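Giardin subunit alpha-1 (PDB 4EVF) binds calcium and, in its presence, phospholipids such as phosphatidylserine, and takes part in attachment of the parasite to the intestinal mucosa. Local coordinates at residues E134-L139 against K211-T216; Y30-R35 against M255-L260. All coordinates share one frame; numbering follows the deposited sequence.

Interaction 1: residues E134-L139 against K211-T216; sequences EDWCLL and KTDYYT
W136 meets T212 and D213 through a side chain whose CG lies between the backbone N and the carbonyl carbon (chi1 71°), while T212 holds CG2 anti to its backbone N. The T212 methyl comes down on the indole almost along the normal of the five-membered ring, CG2 lying 3.4 Å from that ring's centroid, a CH-pi contact; C137 SG covers the opposite face. A beta-branched threonine suits this place because its methyl can rest on the ring while OG1 turns elsewhere, to H92. At the indole edge, in plane, sits D213 OD1. The same oxygen accepts a hydrogen bond from W136 N at 2.8 Å, met nearly along its C-O axis but bent at the hydrogen (139°), so the aspartate serves an amide in the first turn of helix 135-145. Within its own segment, W136 NE1 donates to E134 OE1 at 2.8 Å, which helps to fix the ring's rotation from the N-cap residue. T216 OG1 approaches W136 CB to 3.2 Å yet gives its hydrogen to T212 O, a carbonyl that T216 N reaches from the other face. Further along, L139 CD2 touches T216 CG2 at 3.9 Å.

Two waters complete the polar side: one donates to E134 OE2 and accepts from D213 N, the other accepts from D135 N and donates to D213 OD2. Because E134 OE2 and D213 OD2 are 4.2 Å apart, these bonds from an amide, the indole N-H and two waters probably ease the repulsion between two carboxylates that meet the indole at NE1 and CD1.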
loop_
_atom_site.group_PDB
_atom_site.type_symbol
_atom_site.label_atom_id
_atom_site.label_comp_id
_atom_site.label_asym_id
_atom_site.label_seq_id
_atom_site.Cartn_x
_atom_site.Cartn_y
_atom_site.Cartn_z
ATOM N N GLU A 134 1.078 -1.930 -22.911
ATOM C CA GLU A 134 2.251 -1.358 -22.256
ATOM C C GLU A 134 2.831 -2.330 -21.235
ATOM O O GLU A 134 2.130 -3.186 -20.687
ATOM C CB GLU A 134 1.909 -0.038 -21.557
ATOM C CG GLU A 134 1.795 1.174 -22.481
ATOM C CD GLU A 134 1.775 2.486 -21.706
ATOM O OE1 GLU A 134 0.722 2.816 -21.112
ATOM O OE2 GLU A 134 2.815 3.185 -21.694
ATOM N N ASP A 135 4.118 -2.188 -20.962
ATOM C CA ASP A 135 4.773 -3.128 -20.063
ATOM C C ASP A 135 4.260 -3.047 -18.627
ATOM O O ASP A 135 4.268 -4.048 -17.919
ATOM C CB ASP A 135 6.287 -2.969 -20.123
ATOM C CG ASP A 135 6.875 -3.537 -21.403
ATOM O OD1 ASP A 135 8.101 -3.419 -21.603
ATOM O OD2 ASP A 135 6.108 -4.116 -22.200
ATOM N N TRP A 136 3.807 -1.870 -18.192
ATOM C CA TRP A 136 3.255 -1.764 -16.841
ATOM C C TRP A 136 1.989 -2.610 -16.677
ATOM O O TRP A 136 1.779 -3.228 -15.631
ATOM C CB TRP A 136 3.030 -0.299 -16.418
ATOM C CG TRP A 136 1.894 0.402 -17.106
ATOM C CD1 TRP A 136 1.971 1.216 -18.202
ATOM C CD2 TRP A 136 0.514 0.378 -16.723
ATOM N NE1 TRP A 136 0.721 1.684 -18.533
ATOM C CE2 TRP A 136 -0.189 1.187 -17.636
ATOM C CE3 TRP A 136 -0.196 -0.251 -15.693
ATOM C CZ2 TRP A 136 -1.565 1.373 -17.559
ATOM C CZ3 TRP A 136 -1.560 -0.057 -15.618
ATOM C CH2 TRP A 136 -2.231 0.744 -16.545
ATOM N N CYS A 137 1.158 -2.653 -17.716
ATOM C CA CYS A 137 -0.046 -3.483 -17.694
ATOM C C CYS A 137 0.328 -4.946 -17.529
ATOM O O CYS A 137 -0.270 -5.657 -16.724
ATOM C CB CYS A 137 -0.842 -3.331 -18.989
ATOM S SG CYS A 137 -0.942 -1.637 -19.610
ATOM N N LEU A 138 1.312 -5.387 -18.314
ATOM C CA LEU A 138 1.721 -6.788 -18.317
ATOM C C LEU A 138 2.314 -7.199 -16.967
ATOM O O LEU A 138 2.055 -8.303 -16.475
ATOM C CB LEU A 138 2.726 -7.044 -19.444
ATOM C CG LEU A 138 2.249 -6.849 -20.890
ATOM C CD1 LEU A 138 3.390 -7.064 -21.858
ATOM C CD2 LEU A 138 1.101 -7.799 -21.203
ATOM N N LEU A 139 3.117 -6.320 -16.374
ATOM C CA LEU A 139 3.659 -6.587 -15.041
ATOM C C LEU A 139 2.559 -6.651 -13.994
ATOM O O LEU A 139 2.598 -7.517 -13.119
ATOM C CB LEU A 139 4.735 -5.568 -14.642
ATOM C CG LEU A 139 5.411 -5.775 -13.276
ATOM C CD1 LEU A 139 6.080 -7.141 -13.138
ATOM C CD2 LEU A 139 6.439 -4.665 -13.038
ATOM N N LYS A 211 7.592 7.262 -17.300
ATOM C CA LYS A 211 6.178 7.414 -17.000
ATOM C C LYS A 211 5.642 6.210 -16.230
ATOM O O LYS A 211 6.293 5.738 -15.297
ATOM C CB LYS A 211 5.385 7.683 -18.285
ATOM C CG LYS A 211 5.753 9.023 -18.946
ATOM C CD LYS A 211 5.067 9.198 -20.285
ATOM C CE LYS A 211 5.296 10.600 -20.834
ATOM N NZ LYS A 211 4.557 10.817 -22.110
ATOM N N THR A 212 4.471 5.716 -16.615
ATOM C CA THR A 212 3.807 4.664 -15.843
ATOM C C THR A 212 4.611 3.351 -15.824
ATOM O O THR A 212 4.644 2.649 -14.799
ATOM C CB THR A 212 2.347 4.431 -16.320
ATOM O OG1 THR A 212 1.625 5.674 -16.305
ATOM C CG2 THR A 212 1.631 3.434 -15.397
ATOM N N ASP A 213 5.270 3.025 -16.937
ATOM C CA ASP A 213 6.163 1.859 -16.948
ATOM C C ASP A 213 7.177 2.038 -15.847
ATOM O O ASP A 213 7.373 1.148 -15.013
ATOM C CB ASP A 213 6.930 1.714 -18.261
ATOM C CG ASP A 213 6.081 1.173 -19.395
ATOM O OD1 ASP A 213 5.051 0.502 -19.138
ATOM O OD2 ASP A 213 6.460 1.424 -20.557
ATOM N N TYR A 214 7.833 3.200 -15.864
ATOM C CA TYR A 214 8.843 3.500 -14.876
ATOM C C TYR A 214 8.343 3.322 -13.443
ATOM O O TYR A 214 8.931 2.581 -12.651
ATOM C CB TYR A 214 9.381 4.929 -15.055
ATOM C CG TYR A 214 10.303 5.304 -13.932
ATOM C CD1 TYR A 214 11.624 4.878 -13.931
ATOM C CD2 TYR A 214 9.846 6.051 -12.848
ATOM C CE1 TYR A 214 12.476 5.194 -12.899
ATOM C CE2 TYR A 214 10.686 6.377 -11.810
ATOM C CZ TYR A 214 12.003 5.939 -11.837
ATOM O OH TYR A 214 12.860 6.253 -10.813
ATOM N N TYR A 215 7.276 4.030 -13.099
ATOM C CA TYR A 215 6.778 3.996 -11.732
ATOM C C TYR A 215 6.316 2.607 -11.320
ATOM O O TYR A 215 6.485 2.222 -10.168
ATOM C CB TYR A 215 5.685 5.039 -11.503
ATOM C CG TYR A 215 6.252 6.433 -11.569
ATOM C CD1 TYR A 215 7.174 6.858 -10.624
ATOM C CD2 TYR A 215 5.910 7.299 -12.605
ATOM C CE1 TYR A 215 7.732 8.120 -10.690
ATOM C CE2 TYR A 215 6.456 8.565 -12.681
ATOM C CZ TYR A 215 7.361 8.970 -11.719
ATOM O OH TYR A 215 7.911 10.222 -11.780
ATOM N N THR A 216 5.762 1.857 -12.264
ATOM C CA THR A 216 5.296 0.502 -11.952
ATOM C C THR A 216 6.463 -0.400 -11.555
ATOM O O THR A 216 6.410 -1.087 -10.517
ATOM C CB THR A 216 4.516 -0.138 -13.127
ATOM O OG1 THR A 216 3.332 0.621 -13.405
ATOM C CG2 THR A 216 4.116 -1.570 -12.781
HETATM O O HOH W 1 4.471 4.284 -19.562
HETATM O O HOH W 2 5.549 -0.215 -22.430
#

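Interaction 2: residues Y30-R35 against M255-L260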
loop_
_atom_site.group_PDB
_atom_site.type_symbol
_atom_site.label_atom_id
_atom_site.label_comp_id
_atom_site.label_asym_id
_atom_site.label_seq_id
_atom_site.Cartn_x
_atom_site.Cartn_y
_atom_site.Cartn_z
ATOM N N TYR A 30 -3.021 -0.769 17.616
ATOM C CA TYR A 30 -3.485 -2.125 17.339
ATOM C C TYR A 30 -3.457 -2.485 15.864
ATOM O O TYR A 30 -3.750 -1.654 14.992
ATOM C CB TYR A 30 -4.914 -2.296 17.850
ATOM C CG TYR A 30 -5.063 -2.054 19.328
ATOM C CD1 TYR A 30 -4.613 -2.992 20.250
ATOM C CD2 TYR A 30 -5.644 -0.886 19.811
ATOM C CE1 TYR A 30 -4.737 -2.773 21.601
ATOM C CE2 TYR A 30 -5.770 -0.662 21.162
ATOM C CZ TYR A 30 -5.318 -1.617 22.052
ATOM O OH TYR A 30 -5.441 -1.412 23.402
ATOM N N SER A 31 -3.135 -3.746 15.595
ATOM C CA SER A 31 -3.038 -4.270 14.237
ATOM C C SER A 31 -4.413 -4.337 13.594
ATOM O O SER A 31 -5.424 -4.158 14.265
ATOM C CB SER A 31 -2.482 -5.684 14.269
ATOM O OG SER A 31 -3.470 -6.545 14.806
ATOM N N ALA A 32 -4.444 -4.629 12.297
ATOM C CA ALA A 32 -5.707 -4.700 11.574
ATOM C C ALA A 32 -6.597 -5.791 12.175
ATOM O O ALA A 32 -7.784 -5.570 12.401
ATOM C CB ALA A 32 -5.461 -4.954 10.106
ATOM N N GLU A 33 -6.006 -6.955 12.436
ATOM C CA GLU A 33 -6.707 -8.079 13.056
ATOM C C GLU A 33 -7.243 -7.704 14.431
ATOM O O GLU A 33 -8.379 -8.049 14.773
ATOM C CB GLU A 33 -5.771 -9.292 13.181
ATOM C CG GLU A 33 -5.350 -9.913 11.841
ATOM C CD GLU A 33 -4.175 -9.202 11.153
ATOM O OE1 GLU A 33 -3.685 -8.155 11.642
ATOM O OE2 GLU A 33 -3.730 -9.714 10.102
ATOM N N SER A 34 -6.431 -7.004 15.220
ATOM C CA SER A 34 -6.854 -6.573 16.556
ATOM C C SER A 34 -7.989 -5.560 16.465
ATOM O O SER A 34 -8.952 -5.619 17.221
ATOM C CB SER A 34 -5.693 -5.972 17.355
ATOM O OG SER A 34 -4.722 -6.944 17.720
ATOM N N ARG A 35 -7.878 -4.615 15.539
ATOM C CA ARG A 35 -8.971 -3.675 15.343
ATOM C C ARG A 35 -10.278 -4.342 14.902
ATOM O O ARG A 35 -11.368 -3.836 15.207
ATOM C CB ARG A 35 -8.565 -2.546 14.393
ATOM C CG ARG A 35 -7.507 -1.644 15.000
ATOM C CD ARG A 35 -7.232 -0.453 14.093
ATOM N NE ARG A 35 -7.208 -0.861 12.694
ATOM C CZ ARG A 35 -6.104 -0.948 11.970
ATOM N NH1 ARG A 35 -4.937 -0.640 12.514
ATOM N NH2 ARG A 35 -6.170 -1.328 10.710
ATOM N N MET A 255 -2.901 -0.417 5.329
ATOM C CA MET A 255 -1.580 -1.031 5.470
ATOM C C MET A 255 -0.700 -0.511 6.600
ATOM O O MET A 255 0.426 -0.988 6.770
ATOM C CB MET A 255 -0.808 -0.912 4.143
ATOM C CG MET A 255 -1.184 -1.968 3.109
ATOM S SD MET A 255 -0.474 -3.586 3.497
ATOM C CE MET A 255 1.114 -3.488 2.660
ATOM N N VAL A 256 -1.192 0.453 7.371
ATOM C CA VAL A 256 -0.324 1.117 8.337
ATOM C C VAL A 256 0.310 0.113 9.303
ATOM O O VAL A 256 1.512 0.180 9.559
ATOM C CB VAL A 256 -1.011 2.291 9.092
ATOM C CG1 VAL A 256 -2.069 1.791 10.056
ATOM C CG2 VAL A 256 0.027 3.117 9.842
ATOM N N ASP A 257 -0.484 -0.834 9.806
ATOM C CA ASP A 257 0.029 -1.809 10.775
ATOM C C ASP A 257 1.183 -2.665 10.230
ATOM O O ASP A 257 2.081 -3.051 10.982
ATOM C CB ASP A 257 -1.105 -2.702 11.326
ATOM C CG ASP A 257 -1.554 -3.780 10.341
ATOM O OD1 ASP A 257 -1.564 -3.520 9.118
ATOM O OD2 ASP A 257 -1.904 -4.896 10.794
ATOM N N LYS A 258 1.156 -2.966 8.930
ATOM C CA LYS A 258 2.152 -3.859 8.333
ATOM C C LYS A 258 3.420 -3.116 7.885
ATOM O O LYS A 258 4.429 -3.742 7.567
ATOM C CB LYS A 258 1.566 -4.614 7.129
ATOM C CG LYS A 258 0.253 -5.346 7.377
ATOM C CD LYS A 258 -0.044 -6.324 6.238
ATOM C CE LYS A 258 -1.391 -7.057 6.434
ATOM N NZ LYS A 258 -1.742 -7.268 7.859
ATOM N N CYS A 259 3.366 -1.789 7.857
ATOM C CA CYS A 259 4.444 -1.002 7.262
ATOM C C CYS A 259 5.087 -0.044 8.245
ATOM O O CYS A 259 5.720 0.924 7.834
ATOM C CB CYS A 259 3.915 -0.174 6.085
ATOM S SG CYS A 259 3.242 -1.118 4.690
ATOM N N LEU A 260 4.930 -0.288 9.537
ATOM C CA LEU A 260 5.384 0.706 10.507
ATOM C C LEU A 260 6.898 0.969 10.488
ATOM O O LEU A 260 7.367 1.943 11.076
ATOM C CB LEU A 260 4.875 0.383 11.915
ATOM C CG LEU A 260 3.386 0.682 12.114
ATOM C CD1 LEU A 260 2.891 0.128 13.440
ATOM C CD2 LEU A 260 3.095 2.191 12.009
HETATM O O HOH W 3 -3.953 -1.309 8.857
#
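The start of helix 32-46, in the predicted first annexin repeat, meets the turn after helix 245-255 in the predicted fourth, and a carboxylate reaching across to the first turn of a helix joins them. D257 is the side chain that makes the join. Its CG sits between the backbone N and the carbonyl carbon (chi1 76°), and OD2 accepts a nearly straight hydrogen bond from A32 N at 3.0 Å, with an angle of 173° at the hydrogen. The amide approaches from above the carboxylate plane, 61° out of it. A32 suits this position because its small CB lets the acid come close, lying 3.6 Å from D257 OD2; S31 CB, at the N-cap, packs on the same oxygen.

On one flank the charges gather into a network. The E33 side chain, bent at chi2, crosses that of D257 at about a right angle, and E33 OE1 stands 3.8 Å from D257 OD2. K258 NZ lies near both acids, in a long salt bridge of 3.9 Å to E33 OE2 and a similarly long one to D257 OD2; the long lysine chain, bent at chi4, would thus offset part of their mutual repulsion. R35 lies on another flank. Its NH2 donates to a water at 2.9 Å, held in the guanidinium plane, and that water makes a weak bond to D257 OD1, while R35 NE is taken by L70 O. The V256 methyl CG1 lies loosely beside R35 NH1.

An acceptor placed at the amino end of a helix would be favoured by the helix dipole, and here an acidic residue from a distant turn provides it. The arrangement joins the predicted first and fourth repeats, consistent with the pairing of repeats one and four in the annexin fold.

In the fold
Both contacts are partly buried and bring together different repeats of the all-helical chain, yet they share no helix: interaction 1 pairs helices 135-145 and 211-225, of the predicted second and third repeats, whereas interaction 2 sets helix 32-46 against a turn of the predicted fourth. They lie on opposite sides of the chain's centre, with centres 29 Å apart, and interaction 1 is nested in sequence within the span that interaction 2 closes. An aspartate accepting an amide from the first turn of a helix recurs in both. Around it, interaction 1 adds aromatic and aliphatic packing over a larger buried area; interaction 2, nearer the centre, relies on charged groups.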